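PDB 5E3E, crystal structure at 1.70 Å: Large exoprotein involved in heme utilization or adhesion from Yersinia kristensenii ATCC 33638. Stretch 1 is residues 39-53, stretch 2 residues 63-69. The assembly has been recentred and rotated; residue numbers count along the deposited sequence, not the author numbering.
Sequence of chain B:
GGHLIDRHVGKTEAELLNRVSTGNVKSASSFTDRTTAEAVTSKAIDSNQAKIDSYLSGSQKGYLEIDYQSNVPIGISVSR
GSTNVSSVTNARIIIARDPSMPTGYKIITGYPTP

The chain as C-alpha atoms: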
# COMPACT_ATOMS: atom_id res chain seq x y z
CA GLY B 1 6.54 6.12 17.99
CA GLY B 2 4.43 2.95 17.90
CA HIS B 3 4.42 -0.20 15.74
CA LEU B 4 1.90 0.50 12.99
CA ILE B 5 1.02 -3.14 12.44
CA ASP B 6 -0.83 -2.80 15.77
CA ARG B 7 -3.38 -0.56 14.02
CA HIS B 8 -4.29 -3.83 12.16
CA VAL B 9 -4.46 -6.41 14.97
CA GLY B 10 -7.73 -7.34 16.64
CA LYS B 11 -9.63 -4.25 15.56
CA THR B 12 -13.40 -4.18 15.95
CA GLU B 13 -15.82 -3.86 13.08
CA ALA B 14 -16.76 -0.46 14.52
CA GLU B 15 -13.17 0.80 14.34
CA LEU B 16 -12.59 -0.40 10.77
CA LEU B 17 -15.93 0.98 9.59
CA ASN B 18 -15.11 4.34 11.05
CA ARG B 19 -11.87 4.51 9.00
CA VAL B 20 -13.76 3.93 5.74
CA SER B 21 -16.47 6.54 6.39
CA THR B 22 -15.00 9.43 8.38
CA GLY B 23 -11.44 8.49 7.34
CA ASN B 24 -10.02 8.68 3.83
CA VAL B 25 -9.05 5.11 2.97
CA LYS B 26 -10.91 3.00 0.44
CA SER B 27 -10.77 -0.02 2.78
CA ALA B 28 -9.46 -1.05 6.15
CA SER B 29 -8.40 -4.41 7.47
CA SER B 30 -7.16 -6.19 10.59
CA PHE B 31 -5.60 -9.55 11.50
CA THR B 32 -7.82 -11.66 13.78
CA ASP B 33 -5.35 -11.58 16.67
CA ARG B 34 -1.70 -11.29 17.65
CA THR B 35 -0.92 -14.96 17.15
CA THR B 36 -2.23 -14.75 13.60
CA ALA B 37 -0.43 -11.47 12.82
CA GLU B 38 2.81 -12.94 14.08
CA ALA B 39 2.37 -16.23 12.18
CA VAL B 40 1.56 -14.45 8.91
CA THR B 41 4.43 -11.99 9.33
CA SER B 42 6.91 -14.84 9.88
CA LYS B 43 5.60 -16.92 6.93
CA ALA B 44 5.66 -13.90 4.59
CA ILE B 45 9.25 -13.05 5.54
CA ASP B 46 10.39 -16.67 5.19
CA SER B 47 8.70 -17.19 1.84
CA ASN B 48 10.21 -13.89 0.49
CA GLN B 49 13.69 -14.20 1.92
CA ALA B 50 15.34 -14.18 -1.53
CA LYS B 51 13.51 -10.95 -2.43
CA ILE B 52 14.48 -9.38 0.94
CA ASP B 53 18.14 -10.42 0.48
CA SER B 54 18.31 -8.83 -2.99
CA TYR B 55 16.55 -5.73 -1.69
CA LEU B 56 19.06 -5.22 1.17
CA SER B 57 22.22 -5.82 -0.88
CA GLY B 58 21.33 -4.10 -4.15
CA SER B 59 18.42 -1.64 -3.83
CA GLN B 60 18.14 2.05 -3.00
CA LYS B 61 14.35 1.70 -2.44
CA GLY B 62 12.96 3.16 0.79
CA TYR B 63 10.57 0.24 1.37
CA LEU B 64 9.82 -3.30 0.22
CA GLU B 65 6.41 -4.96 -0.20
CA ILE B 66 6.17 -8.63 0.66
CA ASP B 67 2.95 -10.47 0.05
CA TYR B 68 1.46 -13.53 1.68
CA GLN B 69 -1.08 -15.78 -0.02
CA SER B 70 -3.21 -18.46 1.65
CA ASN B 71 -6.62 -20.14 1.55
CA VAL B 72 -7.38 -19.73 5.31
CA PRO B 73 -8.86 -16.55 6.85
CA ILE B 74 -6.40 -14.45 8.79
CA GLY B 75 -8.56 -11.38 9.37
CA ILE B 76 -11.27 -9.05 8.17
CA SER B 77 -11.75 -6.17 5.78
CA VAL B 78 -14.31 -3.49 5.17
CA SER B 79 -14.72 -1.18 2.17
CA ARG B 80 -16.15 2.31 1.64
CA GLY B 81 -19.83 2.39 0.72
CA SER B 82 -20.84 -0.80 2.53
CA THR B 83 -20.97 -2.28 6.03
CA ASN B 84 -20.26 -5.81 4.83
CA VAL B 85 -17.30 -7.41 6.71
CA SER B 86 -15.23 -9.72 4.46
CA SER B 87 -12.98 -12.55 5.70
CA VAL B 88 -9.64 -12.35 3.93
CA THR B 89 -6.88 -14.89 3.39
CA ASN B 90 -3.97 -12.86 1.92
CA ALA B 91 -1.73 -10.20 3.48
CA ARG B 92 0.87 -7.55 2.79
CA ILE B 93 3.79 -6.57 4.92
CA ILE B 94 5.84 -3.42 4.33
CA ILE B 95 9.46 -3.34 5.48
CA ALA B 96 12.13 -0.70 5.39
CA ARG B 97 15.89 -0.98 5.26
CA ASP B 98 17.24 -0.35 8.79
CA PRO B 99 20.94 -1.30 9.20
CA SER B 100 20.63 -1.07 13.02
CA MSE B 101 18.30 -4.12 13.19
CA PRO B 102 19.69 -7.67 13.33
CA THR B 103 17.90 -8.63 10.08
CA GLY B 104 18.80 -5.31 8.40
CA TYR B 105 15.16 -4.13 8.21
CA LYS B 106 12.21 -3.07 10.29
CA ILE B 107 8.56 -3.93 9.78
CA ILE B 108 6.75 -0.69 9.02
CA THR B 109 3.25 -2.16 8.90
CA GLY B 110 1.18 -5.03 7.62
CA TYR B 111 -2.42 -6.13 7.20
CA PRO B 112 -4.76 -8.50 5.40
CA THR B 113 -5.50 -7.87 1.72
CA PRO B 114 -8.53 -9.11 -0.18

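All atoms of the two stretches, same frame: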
# COMPACT_ATOMS: atom_id res chain seq x y z
N ALA B 39 2.19 -15.05 13.04
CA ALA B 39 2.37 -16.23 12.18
C ALA B 39 2.46 -15.84 10.71
O ALA B 39 3.31 -16.34 9.98
CB ALA B 39 1.22 -17.25 12.39
N VAL B 40 1.57 -14.94 10.28
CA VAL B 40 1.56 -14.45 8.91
C VAL B 40 2.82 -13.66 8.61
O VAL B 40 3.44 -13.88 7.57
CB VAL B 40 0.31 -13.57 8.66
CG1 VAL B 40 0.40 -12.83 7.33
CG2 VAL B 40 -0.96 -14.45 8.68
N THR B 41 3.22 -12.77 9.52
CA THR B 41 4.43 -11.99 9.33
C THR B 41 5.63 -12.90 9.13
O THR B 41 6.40 -12.71 8.17
CB THR B 41 4.71 -11.05 10.53
OG1 THR B 41 3.67 -10.07 10.64
CG2 THR B 41 6.03 -10.34 10.33
N SER B 42 5.78 -13.90 10.01
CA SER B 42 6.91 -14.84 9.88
C SER B 42 6.87 -15.63 8.58
O SER B 42 7.89 -15.77 7.93
CB SER B 42 6.99 -15.82 11.05
OG SER B 42 7.05 -15.10 12.27
N LYS B 43 5.71 -16.16 8.19
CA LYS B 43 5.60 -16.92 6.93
C LYS B 43 5.90 -16.05 5.69
O LYS B 43 6.56 -16.49 4.75
CB LYS B 43 4.23 -17.57 6.79
CG LYS B 43 3.99 -18.70 7.79
CD LYS B 43 2.64 -19.36 7.58
CE LYS B 43 1.51 -18.48 8.07
NZ LYS B 43 0.23 -19.22 8.20
N ALA B 44 5.43 -14.82 5.70
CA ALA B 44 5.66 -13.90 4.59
C ALA B 44 7.14 -13.57 4.48
O ALA B 44 7.68 -13.52 3.38
CB ALA B 44 4.84 -12.62 4.77
N ILE B 45 7.81 -13.33 5.60
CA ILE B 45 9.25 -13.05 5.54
C ILE B 45 10.02 -14.28 5.02
O ILE B 45 10.89 -14.17 4.13
CB ILE B 45 9.79 -12.60 6.91
CG1 ILE B 45 9.33 -11.18 7.23
CG2 ILE B 45 11.33 -12.70 6.93
CD1 ILE B 45 9.36 -10.85 8.71
N ASP B 46 9.70 -15.44 5.56
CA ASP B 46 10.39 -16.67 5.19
C ASP B 46 10.17 -17.05 3.74
O ASP B 46 11.11 -17.46 3.05
CB ASP B 46 9.98 -17.83 6.10
CG ASP B 46 10.53 -17.68 7.52
OD1 ASP B 46 11.50 -16.92 7.74
OD2 ASP B 46 9.98 -18.33 8.43
N SER B 47 8.95 -16.89 3.24
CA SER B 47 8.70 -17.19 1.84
C SER B 47 9.20 -16.12 0.85
O SER B 47 9.17 -16.35 -0.36
CB SER B 47 7.23 -17.52 1.61
OG SER B 47 6.43 -16.37 1.57
N ASN B 48 9.68 -14.97 1.35
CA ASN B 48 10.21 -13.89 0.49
C ASN B 48 11.66 -13.57 0.79
O ASN B 48 12.13 -12.47 0.47
CB ASN B 48 9.38 -12.62 0.67
CG ASN B 48 8.03 -12.72 -0.00
OD1 ASN B 48 7.90 -12.50 -1.21
ND2 ASN B 48 7.02 -13.04 0.78
N GLN B 49 12.37 -14.51 1.38
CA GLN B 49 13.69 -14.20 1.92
C GLN B 49 14.68 -13.86 0.81
O GLN B 49 15.56 -13.02 1.01
CB GLN B 49 14.23 -15.36 2.77
CG GLN B 49 15.45 -14.99 3.60
CD GLN B 49 15.16 -13.86 4.57
OE1 GLN B 49 14.23 -13.93 5.36
NE2 GLN B 49 15.96 -12.80 4.49
N ALA B 50 14.50 -14.48 -0.35
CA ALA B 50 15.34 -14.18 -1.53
C ALA B 50 15.15 -12.74 -2.01
O ALA B 50 16.13 -12.04 -2.29
CB ALA B 50 15.02 -15.16 -2.66
N LYS B 51 13.90 -12.33 -2.12
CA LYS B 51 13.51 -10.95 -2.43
C LYS B 51 14.03 -9.92 -1.39
O LYS B 51 14.49 -8.83 -1.75
CB LYS B 51 11.99 -10.93 -2.52
CG LYS B 51 11.35 -9.71 -3.12
CD LYS B 51 9.84 -9.90 -3.12
CE LYS B 51 9.14 -8.61 -3.48
NZ LYS B 51 7.66 -8.81 -3.47
N ILE B 52 13.96 -10.26 -0.10
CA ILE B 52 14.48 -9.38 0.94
C ILE B 52 16.01 -9.25 0.82
O ILE B 52 16.58 -8.15 0.97
CB ILE B 52 14.13 -9.91 2.35
CG1 ILE B 52 12.62 -9.83 2.59
CG2 ILE B 52 14.87 -9.13 3.43
CD1 ILE B 52 12.14 -10.67 3.76
N ASP B 53 16.66 -10.38 0.57
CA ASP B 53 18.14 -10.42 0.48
C ASP B 53 18.63 -9.58 -0.68
O ASP B 53 19.57 -8.83 -0.52
CB ASP B 53 18.65 -11.87 0.36
CG ASP B 53 18.60 -12.63 1.70
OD1 ASP B 53 18.41 -12.01 2.78
OD2 ASP B 53 18.77 -13.88 1.66
N TYR B 63 11.42 1.30 0.79
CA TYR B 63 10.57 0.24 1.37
C TYR B 63 10.57 -0.98 0.47
O TYR B 63 10.95 -0.88 -0.70
CB TYR B 63 9.12 0.74 1.55
CG TYR B 63 9.07 1.99 2.40
CD1 TYR B 63 9.24 3.26 1.82
CD2 TYR B 63 9.01 1.91 3.79
CE1 TYR B 63 9.25 4.41 2.60
CE2 TYR B 63 9.03 3.05 4.58
CZ TYR B 63 9.15 4.30 4.00
OH TYR B 63 9.19 5.47 4.76
N LEU B 64 10.07 -2.08 1.00
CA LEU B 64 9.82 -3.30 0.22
C LEU B 64 8.48 -3.92 0.64
O LEU B 64 8.20 -4.09 1.83
CB LEU B 64 10.94 -4.32 0.43
CG LEU B 64 10.80 -5.66 -0.34
CD1 LEU B 64 11.07 -5.50 -1.83
CD2 LEU B 64 11.72 -6.69 0.26
N GLU B 65 7.68 -4.24 -0.36
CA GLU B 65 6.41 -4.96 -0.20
C GLU B 65 6.66 -6.45 -0.25
O GLU B 65 7.30 -6.95 -1.18
CB GLU B 65 5.51 -4.59 -1.39
CG GLU B 65 4.22 -5.39 -1.51
CD GLU B 65 3.44 -5.09 -2.78
OE1 GLU B 65 3.74 -4.07 -3.48
OE2 GLU B 65 2.49 -5.89 -3.06
N ILE B 66 6.13 -7.20 0.73
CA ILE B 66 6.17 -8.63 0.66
C ILE B 66 4.77 -9.13 0.90
O ILE B 66 4.11 -8.71 1.85
CB ILE B 66 7.17 -9.27 1.63
CG1 ILE B 66 6.86 -8.94 3.06
CG2 ILE B 66 8.60 -8.80 1.29
CD1 ILE B 66 7.51 -9.86 4.07
N ASP B 67 4.33 -10.00 0.03
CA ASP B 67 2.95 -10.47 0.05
C ASP B 67 2.89 -11.90 0.53
O ASP B 67 3.89 -12.65 0.48
CB ASP B 67 2.31 -10.27 -1.33
CG ASP B 67 2.19 -8.78 -1.70
OD1 ASP B 67 1.57 -8.03 -0.93
OD2 ASP B 67 2.75 -8.36 -2.73
N TYR B 68 1.74 -12.25 1.09
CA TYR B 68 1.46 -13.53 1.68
C TYR B 68 0.16 -13.98 1.04
O TYR B 68 -0.79 -13.19 0.95
CB TYR B 68 1.25 -13.35 3.17
CG TYR B 68 0.67 -14.55 3.90
CD1 TYR B 68 1.49 -15.61 4.28
CD2 TYR B 68 -0.68 -14.62 4.20
CE1 TYR B 68 0.98 -16.69 4.94
CE2 TYR B 68 -1.21 -15.70 4.90
CZ TYR B 68 -0.37 -16.74 5.25
OH TYR B 68 -0.85 -17.84 5.93
N GLN B 69 0.12 -15.22 0.56
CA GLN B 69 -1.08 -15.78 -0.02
C GLN B 69 -1.45 -17.05 0.77
O GLN B 69 -0.58 -17.83 1.17
CB GLN B 69 -0.86 -16.10 -1.50
CG GLN B 69 -0.48 -14.88 -2.36
CD GLN B 69 1.02 -14.57 -2.36
OE1 GLN B 69 1.86 -15.48 -2.32
NE2 GLN B 69 1.36 -13.27 -2.44
O HOH W 1 5.76 -10.87 -2.23

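Two helical segments, one running through Ala39 to Asp46, the other through Gln49 to Asp53, lie against a strand that runs to Tyr68, with Asn48 at the break between them. The axis of the first helix passes 7.7 Å from that of the strand, at 112° between N-to-C directions. The second runs nearly antiparallel to the strand, at 177°, and lies farther off, 9.7 Å. The backbones come nearest at Ala44 CA and Tyr68 CA, 5.1 Å apart, a spacing compatible with the small methyl of alanine: Ala44 CB sits 4.0 Å from Tyr68 CB and 3.9 Å from Ile66 CD1.

Strand alternation sets which side chains meet the helices. The CA-to-CB bonds of Leu64, Ile66 and Tyr68 point toward them, whereas that of Glu65 points sideways and that of Asp67 away. Tyr68, with chi1 t (168°) and chi2 81°, lays its ring beneath Val40, whose own t rotamer places CG1 4.0 Å from the ring centroid and 19° off the ring normal, a CH-pi contact over the face. The same ring carries its hydroxyl to Lys43: Lys43 NZ donates to Tyr68 OH at 2.9 Å. The lysine reaches it by an m, t, m, t chain, the m at chi3 (-74°) bending what would otherwise be an extended run.

Ile66 adopts chi1 p (60°) and chi2 t. Its two branches separate: Ile66 CD1 approaches Ile45 CG1 at 3.9 Å as well as the Ala44 methyl, while Ile66 CG2 lies 4.3 Å from Ile52 CG1. Ile52, m and t, starts sideways but brings its end nearer, and Ile52 CG1 meets Leu64 CD2 at 4.0 Å. Leu64 (t, p) turns its other methyl to the lysine chain, with Leu64 CD1 4.0 Å from Lys51 CE.

Two of the three direct hydrogen bonds between the stretches end on backbone carbonyls of the strand. Lys51 is extended, all four chi angles t, and this length carries Lys51 NZ to Glu65 O, to which it donates at 3.0 Å; its methylenes meanwhile pass the CD1 methyl of Leu64. Asn48, chi1 m (-74°) and chi2 -82°, occupies the N-cap position but makes no capping bond. Instead its amide nitrogen serves both stretches: Asn48 ND2 donates to Ala44 O at 2.7 Å (N-H...O angle 171°) and to Asp67 O at 3.2 Å (150°), tying the end of the first helix to the strand.

One water completes this arrangement. Its oxygen donates to Asn48 OD1 at 2.9 Å and accepts from Lys51 NZ at 3.1 Å and from the backbone Asp67 N at 2.8 Å, so both ends of the Asn48 amide are engaged.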